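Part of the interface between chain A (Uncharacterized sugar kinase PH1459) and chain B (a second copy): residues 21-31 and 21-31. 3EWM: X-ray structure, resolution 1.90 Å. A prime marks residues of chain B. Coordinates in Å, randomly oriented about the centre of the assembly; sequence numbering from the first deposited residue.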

ATOM      1  N   ASP A  21      -2.254  12.836  11.951  1.00 17.04           N
ATOM      2  CA  ASP A  21      -1.115  12.162  11.395  1.00 17.25           C
ATOM      3  C   ASP A  21      -1.605  10.842  10.804  1.00 16.37           C
ATOM      4  O   ASP A  21      -2.511  10.214  11.355  1.00 15.54           O
ATOM      5  CB  ASP A  21      -0.067  11.908  12.487  1.00 17.29           C
ATOM      6  CG  ASP A  21       0.478  13.202  13.110  1.00 21.80           C
ATOM      7  OD1 ASP A  21       1.001  13.117  14.242  1.00 26.46           O
ATOM      8  OD2 ASP A  21       0.417  14.293  12.480  1.00 25.33           O
ATOM      9  N   LEU A  22      -1.034  10.456   9.666  1.00 16.05           N
ATOM     10  CA  LEU A  22      -1.282   9.140   9.066  1.00 16.18           C
ATOM     11  C   LEU A  22      -1.154   8.002  10.058  1.00 16.23           C
ATOM     12  O   LEU A  22      -1.871   7.006   9.962  1.00 16.70           O
ATOM     13  CB  LEU A  22      -0.302   8.865   7.918  1.00 16.62           C
ATOM     14  CG  LEU A  22      -0.565   9.615   6.624  1.00 15.91           C
ATOM     15  CD1 LEU A  22       0.611   9.376   5.681  1.00 15.99           C
ATOM     16  CD2 LEU A  22      -1.893   9.144   6.032  1.00 13.02           C
ATOM     17  N   LYS A  23      -0.220   8.143  10.993  1.00 15.90           N
ATOM     18  CA  LYS A  23      -0.067   7.173  12.061  1.00 16.72           C
ATOM     19  C   LYS A  23      -1.417   6.874  12.707  1.00 16.64           C
ATOM     20  O   LYS A  23      -1.738   5.701  12.979  1.00 16.71           O
ATOM     21  CB  LYS A  23       0.930   7.670  13.103  1.00 16.69           C
ATOM     22  CG  LYS A  23       1.207   6.710  14.247  1.00 18.98           C
ATOM     23  CD  LYS A  23       2.316   7.254  15.132  1.00 21.76           C
ATOM     24  CE  LYS A  23       1.792   8.352  16.043  1.00 26.00           C
ATOM     25  NZ  LYS A  23       2.886   8.981  16.832  1.00 29.45           N
ATOM     26  N   ASP A  24      -2.206   7.927  12.909  1.00 16.31           N
ATOM     27  CA  ASP A  24      -3.401   7.861  13.741  1.00 16.66           C
ATOM     28  C   ASP A  24      -4.707   7.799  12.965  1.00 16.12           C
ATOM     29  O   ASP A  24      -5.738   7.453  13.532  1.00 16.57           O
ATOM     30  CB  ASP A  24      -3.445   9.048  14.700  1.00 16.51           C
ATOM     31  CG  ASP A  24      -2.184   9.169  15.531  1.00 18.36           C
ATOM     32  OD1 ASP A  24      -1.797   8.183  16.195  1.00 18.17           O
ATOM     33  OD2 ASP A  24      -1.576  10.257  15.487  1.00 18.18           O
ATOM     34  N   VAL A  25      -4.663   8.150  11.684  1.00 15.33           N
ATOM     35  CA  VAL A  25      -5.849   8.096  10.836  1.00 14.79           C
ATOM     36  C   VAL A  25      -6.405   6.666  10.772  1.00 14.75           C
ATOM     37  O   VAL A  25      -5.675   5.719  10.531  1.00 14.22           O
ATOM     38  CB  VAL A  25      -5.593   8.648   9.425  1.00 14.33           C
ATOM     39  CG1 VAL A  25      -6.809   8.349   8.513  1.00 13.77           C
ATOM     40  CG2 VAL A  25      -5.362  10.153   9.486  1.00 13.54           C
ATOM     41  N   ARG A  26      -7.713   6.548  11.002  1.00 15.20           N
ATOM     42  CA  ARG A  26      -8.373   5.257  11.133  1.00 15.72           C
ATOM     43  C   ARG A  26      -8.973   4.818   9.823  1.00 14.67           C
ATOM     44  O   ARG A  26      -9.093   3.628   9.575  1.00 15.53           O
ATOM     45  CB  ARG A  26      -9.528   5.339  12.149  1.00 16.23           C
ATOM     46  CG  ARG A  26      -9.126   5.575  13.590  1.00 16.33           C
ATOM     47  CD  ARG A  26     -10.351   6.027  14.420  1.00 17.36           C
ATOM     48  NE  ARG A  26     -10.601   7.462  14.295  1.00 21.39           N
ATOM     49  CZ  ARG A  26     -11.276   8.192  15.178  1.00 20.92           C
ATOM     50  NH1 ARG A  26     -11.797   7.628  16.263  1.00 22.29           N
ATOM     51  NH2 ARG A  26     -11.424   9.492  14.976  1.00 21.72           N
ATOM     52  N   LEU A  27      -9.401   5.780   9.017  1.00 13.41           N
ATOM     53  CA  LEU A  27     -10.232   5.489   7.857  1.00 13.62           C
ATOM     54  C   LEU A  27      -9.678   6.127   6.600  1.00 12.44           C
ATOM     55  O   LEU A  27      -9.341   7.301   6.590  1.00 12.35           O
ATOM     56  CB  LEU A  27     -11.658   6.026   8.048  1.00 13.45           C
ATOM     57  CG  LEU A  27     -12.852   5.313   8.706  1.00 16.95           C
ATOM     58  CD1 LEU A  27     -12.887   3.798   8.581  1.00 17.00           C
ATOM     59  CD2 LEU A  27     -13.083   5.780  10.138  1.00 16.15           C
ATOM     60  N   PHE A  28      -9.641   5.347   5.534  1.00 12.08           N
ATOM     61  CA  PHE A  28      -9.156   5.803   4.248  1.00 11.67           C
ATOM     62  C   PHE A  28     -10.156   5.487   3.164  1.00 11.97           C
ATOM     63  O   PHE A  28     -10.558   4.327   2.997  1.00 11.26           O
ATOM     64  CB  PHE A  28      -7.844   5.121   3.901  1.00 12.17           C
ATOM     65  CG  PHE A  28      -6.754   5.411   4.859  1.00 12.49           C
ATOM     66  CD1 PHE A  28      -5.985   6.558   4.722  1.00 13.38           C
ATOM     67  CD2 PHE A  28      -6.506   4.552   5.930  1.00 12.34           C
ATOM     68  CE1 PHE A  28      -4.955   6.829   5.614  1.00 14.17           C
ATOM     69  CE2 PHE A  28      -5.482   4.823   6.831  1.00 13.05           C
ATOM     70  CZ  PHE A  28      -4.709   5.957   6.677  1.00 12.04           C
ATOM     71  N   GLU A  29     -10.550   6.536   2.442  1.00 11.57           N
ATOM     72  CA  GLU A  29     -11.310   6.415   1.218  1.00 12.27           C
ATOM     73  C   GLU A  29     -10.408   6.101   0.020  1.00 11.13           C
ATOM     74  O   GLU A  29      -9.385   6.764  -0.194  1.00 10.60           O
ATOM     75  CB  GLU A  29     -12.031   7.725   0.949  1.00 12.94           C
ATOM     76  CG  GLU A  29     -13.518   7.633   1.018  1.00 18.97           C
ATOM     77  CD  GLU A  29     -14.179   8.780   0.298  1.00 22.44           C
ATOM     78  OE1 GLU A  29     -13.796   9.925   0.562  1.00 24.99           O
ATOM     79  OE2 GLU A  29     -15.059   8.526  -0.558  1.00 28.66           O
ATOM     80  N   LYS A  30     -10.822   5.118  -0.772  1.00 10.44           N
ATOM     81  CA  LYS A  30     -10.069   4.686  -1.940  1.00 10.01           C
ATOM     82  C   LYS A  30     -10.522   5.488  -3.156  1.00 10.29           C
ATOM     83  O   LYS A  30     -11.713   5.560  -3.468  1.00  9.74           O
ATOM     84  CB  LYS A  30     -10.251   3.176  -2.167  1.00 10.19           C
ATOM     85  CG  LYS A  30      -9.963   2.665  -3.586  1.00  9.86           C
ATOM     86  CD  LYS A  30      -9.856   1.121  -3.596  1.00  9.84           C
ATOM     87  CE  LYS A  30     -10.566   0.509  -4.810  1.00 10.17           C
ATOM     88  NZ  LYS A  30     -12.063   0.761  -4.796  1.00 11.00           N
ATOM     89  N   HIS A  31      -9.561   6.097  -3.833  1.00  9.92           N
ATOM     90  CA  HIS A  31      -9.861   6.875  -5.041  1.00 11.09           C
ATOM     91  C   HIS A  31      -8.751   6.653  -6.046  1.00 10.34           C
ATOM     92  O   HIS A  31      -7.635   6.285  -5.660  1.00 11.33           O
ATOM     93  CB  HIS A  31      -9.921   8.365  -4.729  1.00 10.52           C
ATOM     94  CG  HIS A  31     -11.024   8.752  -3.799  1.00 15.16           C
ATOM     95  ND1 HIS A  31     -12.332   8.906  -4.214  1.00 18.76           N
ATOM     96  CD2 HIS A  31     -11.012   9.034  -2.474  1.00 17.33           C
ATOM     97  CE1 HIS A  31     -13.080   9.259  -3.178  1.00 19.85           C
ATOM     98  NE2 HIS A  31     -12.302   9.344  -2.112  1.00 19.51           N
TER
ATOM     99  N   ASP B  21     -16.084  -6.815  -3.833  1.00 14.29           N
ATOM    100  CA  ASP B  21     -14.724  -7.103  -4.270  1.00 14.61           C
ATOM    101  C   ASP B  21     -13.858  -5.924  -3.872  1.00 13.79           C
ATOM    102  O   ASP B  21     -14.296  -4.783  -3.891  1.00 12.82           O
ATOM    103  CB  ASP B  21     -14.622  -7.302  -5.790  1.00 14.99           C
ATOM    104  CG  ASP B  21     -13.276  -7.947  -6.210  1.00 18.98           C
ATOM    105  OD1 ASP B  21     -12.289  -7.222  -6.518  1.00 18.16           O
ATOM    106  OD2 ASP B  21     -13.193  -9.204  -6.203  1.00 22.91           O
ATOM    107  N   LEU B  22     -12.617  -6.206  -3.526  1.00 13.40           N
ATOM    108  CA  LEU B  22     -11.656  -5.147  -3.242  1.00 13.24           C
ATOM    109  C   LEU B  22     -11.619  -4.075  -4.317  1.00 13.44           C
ATOM    110  O   LEU B  22     -11.410  -2.901  -4.010  1.00 13.73           O
ATOM    111  CB  LEU B  22     -10.262  -5.746  -3.029  1.00 13.19           C
ATOM    112  CG  LEU B  22     -10.129  -6.521  -1.721  1.00 13.13           C
ATOM    113  CD1 LEU B  22      -8.876  -7.409  -1.739  1.00 15.04           C
ATOM    114  CD2 LEU B  22     -10.151  -5.562  -0.496  1.00 11.54           C
ATOM    115  N   LYS B  23     -11.815  -4.476  -5.574  1.00 12.97           N
ATOM    116  CA  LYS B  23     -11.865  -3.528  -6.671  1.00 13.63           C
ATOM    117  C   LYS B  23     -12.863  -2.405  -6.354  1.00 13.51           C
ATOM    118  O   LYS B  23     -12.601  -1.243  -6.637  1.00 13.47           O
ATOM    119  CB  LYS B  23     -12.253  -4.219  -7.977  1.00 13.68           C
ATOM    120  CG  LYS B  23     -12.416  -3.274  -9.174  1.00 14.71           C
ATOM    121  CD  LYS B  23     -12.795  -4.014 -10.436  1.00 15.51           C
ATOM    122  CE  LYS B  23     -14.262  -4.424 -10.398  1.00 18.75           C
ATOM    123  NZ  LYS B  23     -14.583  -5.263 -11.565  1.00 23.20           N
ATOM    124  N   ASP B  24     -13.983  -2.770  -5.736  1.00 13.21           N
ATOM    125  CA  ASP B  24     -15.103  -1.843  -5.568  1.00 13.13           C
ATOM    126  C   ASP B  24     -15.187  -1.196  -4.204  1.00 12.74           C
ATOM    127  O   ASP B  24     -15.864  -0.182  -4.046  1.00 13.22           O
ATOM    128  CB  ASP B  24     -16.419  -2.543  -5.924  1.00 13.31           C
ATOM    129  CG  ASP B  24     -16.381  -3.138  -7.295  1.00 12.92           C
ATOM    130  OD1 ASP B  24     -15.984  -2.432  -8.238  1.00 12.44           O
ATOM    131  OD2 ASP B  24     -16.707  -4.326  -7.430  1.00 15.21           O
ATOM    132  N   VAL B  25     -14.501  -1.773  -3.222  1.00 12.41           N
ATOM    133  CA  VAL B  25     -14.529  -1.265  -1.841  1.00 12.12           C
ATOM    134  C   VAL B  25     -13.956   0.159  -1.778  1.00 12.49           C
ATOM    135  O   VAL B  25     -12.841   0.402  -2.218  1.00 12.32           O
ATOM    136  CB  VAL B  25     -13.785  -2.207  -0.851  1.00 12.04           C
ATOM    137  CG1 VAL B  25     -13.575  -1.510   0.509  1.00 11.26           C
ATOM    138  CG2 VAL B  25     -14.569  -3.510  -0.680  1.00 11.41           C
ATOM    139  N   ARG B  26     -14.733   1.069  -1.206  1.00 12.60           N
ATOM    140  CA  ARG B  26     -14.442   2.495  -1.225  1.00 13.95           C
ATOM    141  C   ARG B  26     -13.826   2.988   0.079  1.00 13.57           C
ATOM    142  O   ARG B  26     -13.219   4.072   0.123  1.00 14.82           O
ATOM    143  CB  ARG B  26     -15.749   3.254  -1.481  1.00 14.08           C
ATOM    144  CG  ARG B  26     -16.327   3.024  -2.860  1.00 15.74           C
ATOM    145  CD  ARG B  26     -17.778   3.526  -2.987  1.00 16.14           C
ATOM    146  NE  ARG B  26     -18.738   2.577  -2.413  1.00 20.52           N
ATOM    147  CZ  ARG B  26     -20.046   2.579  -2.654  1.00 21.79           C
ATOM    148  NH1 ARG B  26     -20.575   3.473  -3.479  1.00 22.60           N
ATOM    149  NH2 ARG B  26     -20.825   1.671  -2.077  1.00 21.61           N
ATOM    150  N   LEU B  27     -14.019   2.219   1.147  1.00 13.35           N
ATOM    151  CA  LEU B  27     -13.604   2.623   2.481  1.00 12.98           C
ATOM    152  C   LEU B  27     -12.916   1.495   3.238  1.00 12.30           C
ATOM    153  O   LEU B  27     -13.480   0.402   3.398  1.00 12.70           O
ATOM    154  CB  LEU B  27     -14.804   3.126   3.286  1.00 12.94           C
ATOM    155  CG  LEU B  27     -14.534   3.760   4.661  1.00 14.95           C
ATOM    156  CD1 LEU B  27     -13.603   4.987   4.601  1.00 14.92           C
ATOM    157  CD2 LEU B  27     -15.842   4.127   5.359  1.00 16.37           C
ATOM    158  N   PHE B  28     -11.721   1.799   3.742  1.00 11.32           N
ATOM    159  CA  PHE B  28     -10.929   0.873   4.536  1.00 10.40           C
ATOM    160  C   PHE B  28     -10.650   1.410   5.936  1.00 10.56           C
ATOM    161  O   PHE B  28     -10.357   2.602   6.116  1.00 10.21           O
ATOM    162  CB  PHE B  28      -9.597   0.593   3.855  1.00 10.36           C
ATOM    163  CG  PHE B  28      -9.732  -0.107   2.534  1.00  9.69           C
ATOM    164  CD1 PHE B  28      -9.786  -1.490   2.471  1.00  9.49           C
ATOM    165  CD2 PHE B  28      -9.856   0.623   1.364  1.00  9.59           C
ATOM    166  CE1 PHE B  28      -9.913  -2.142   1.267  1.00  6.84           C
ATOM    167  CE2 PHE B  28      -9.991  -0.026   0.139  1.00 10.01           C
ATOM    168  CZ  PHE B  28     -10.022  -1.418   0.097  1.00 10.17           C
ATOM    169  N   GLU B  29     -10.736   0.525   6.922  1.00 10.69           N
ATOM    170  CA  GLU B  29     -10.352   0.879   8.274  1.00 11.56           C
ATOM    171  C   GLU B  29      -9.021   0.244   8.602  1.00 11.28           C
ATOM    172  O   GLU B  29      -8.825  -0.948   8.395  1.00 11.05           O
ATOM    173  CB  GLU B  29     -11.414   0.432   9.268  1.00 12.21           C
ATOM    174  CG  GLU B  29     -11.245   0.999  10.640  1.00 16.00           C
ATOM    175  CD  GLU B  29     -12.451   0.671  11.501  1.00 20.49           C
ATOM    176  OE1 GLU B  29     -12.668  -0.519  11.787  1.00 20.54           O
ATOM    177  OE2 GLU B  29     -13.206   1.597  11.835  1.00 24.73           O
ATOM    178  N   LYS B  30      -8.109   1.065   9.094  1.00 11.89           N
ATOM    179  CA  LYS B  30      -6.774   0.632   9.476  1.00 11.81           C
ATOM    180  C   LYS B  30      -6.744  -0.054  10.852  1.00 12.43           C
ATOM    181  O   LYS B  30      -7.240   0.482  11.863  1.00 11.02           O
ATOM    182  CB  LYS B  30      -5.830   1.834   9.402  1.00 12.31           C
ATOM    183  CG  LYS B  30      -4.603   1.812  10.271  1.00 12.82           C
ATOM    184  CD  LYS B  30      -3.643   2.905   9.839  1.00 11.56           C
ATOM    185  CE  LYS B  30      -2.936   3.523  11.041  1.00 13.51           C
ATOM    186  NZ  LYS B  30      -3.867   4.356  11.847  1.00 11.70           N
ATOM    187  N   HIS B  31      -6.135  -1.237  10.868  1.00 11.50           N
ATOM    188  CA  HIS B  31      -5.970  -2.035  12.079  1.00 12.76           C
ATOM    189  C   HIS B  31      -4.601  -2.692  12.069  1.00 12.20           C
ATOM    190  O   HIS B  31      -4.060  -2.971  10.995  1.00 11.97           O
ATOM    191  CB  HIS B  31      -7.037  -3.117  12.146  1.00 12.68           C
ATOM    192  CG  HIS B  31      -8.416  -2.575  12.286  1.00 13.79           C
ATOM    193  ND1 HIS B  31      -8.864  -1.989  13.451  1.00 15.31           N
ATOM    194  CD2 HIS B  31      -9.436  -2.492  11.403  1.00 14.30           C
ATOM    195  CE1 HIS B  31     -10.110  -1.581  13.283  1.00 16.66           C
ATOM    196  NE2 HIS B  31     -10.484  -1.881  12.052  1.00 14.85           N
TER

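Strands 27-31 of the two copies run antiparallel, their N-to-C directions 148° apart and their axes approaching to 4.7 Å, so that a sheet continues across the interface. The register centres on Phe28 facing Phe28′, a hydrogen-bonded pair: Phe28 N donates to Phe28′ O and Phe28′ N to Phe28 O, both at 2.9 Å. Two further nearly straight bonds flank this pair, Lys30 N to Arg26′ O and Lys30′ N to Arg26 O, each 2.8 Å. Between them lie the non-hydrogen-bonded pairs Leu27-Glu29′ and Glu29-Leu27′, where the chains close to 4.6 Å between CA atoms and CA-H groups also meet carbonyls, as in Glu29 CA to Arg26′ O at 3.2 Å.

Each Lys30 is buried, and its side chain reaches across to the loop before the partner strand. Lys30 NZ donates to Lys23′ O (2.8 Å) and Val25′ O (2.7 Å); Lys30′ NZ repeats this with Lys23 O (2.8 Å) and Val25 O (2.6 Å). A long chain ending in an ammonium group suits this place: two backbone carbonyls accept hydrogen bonds from the ammonium group while the methylenes pack against phenylalanine, Lys30 CD lying 3.9 Å from Phe28′ CE2 at the ring edge. In both copies the loop is braced by Asp21 O, which in chain A accepts from Asp24 N (2.8 Å) and Val25 N (3.0 Å).

The buried Phe28 and Phe28′ side chains share one face of the sheet, where a large apolar ring suits the burial. On the other, the partly exposed leucines meet, Leu27 CB to Leu27′ CD1 at 4.1 Å, although their rotamers differ: chi1 is m in Leu27 and t in Leu27′. Leu27 CD1 also covers Glu29′ CB (3.7 Å), using the aliphatic part of a residue whose carboxylate OE1 accepts a hydrogen bond from His31′ NE2 (2.6 Å). Between them the stretches bury 695 Å², both sides summed.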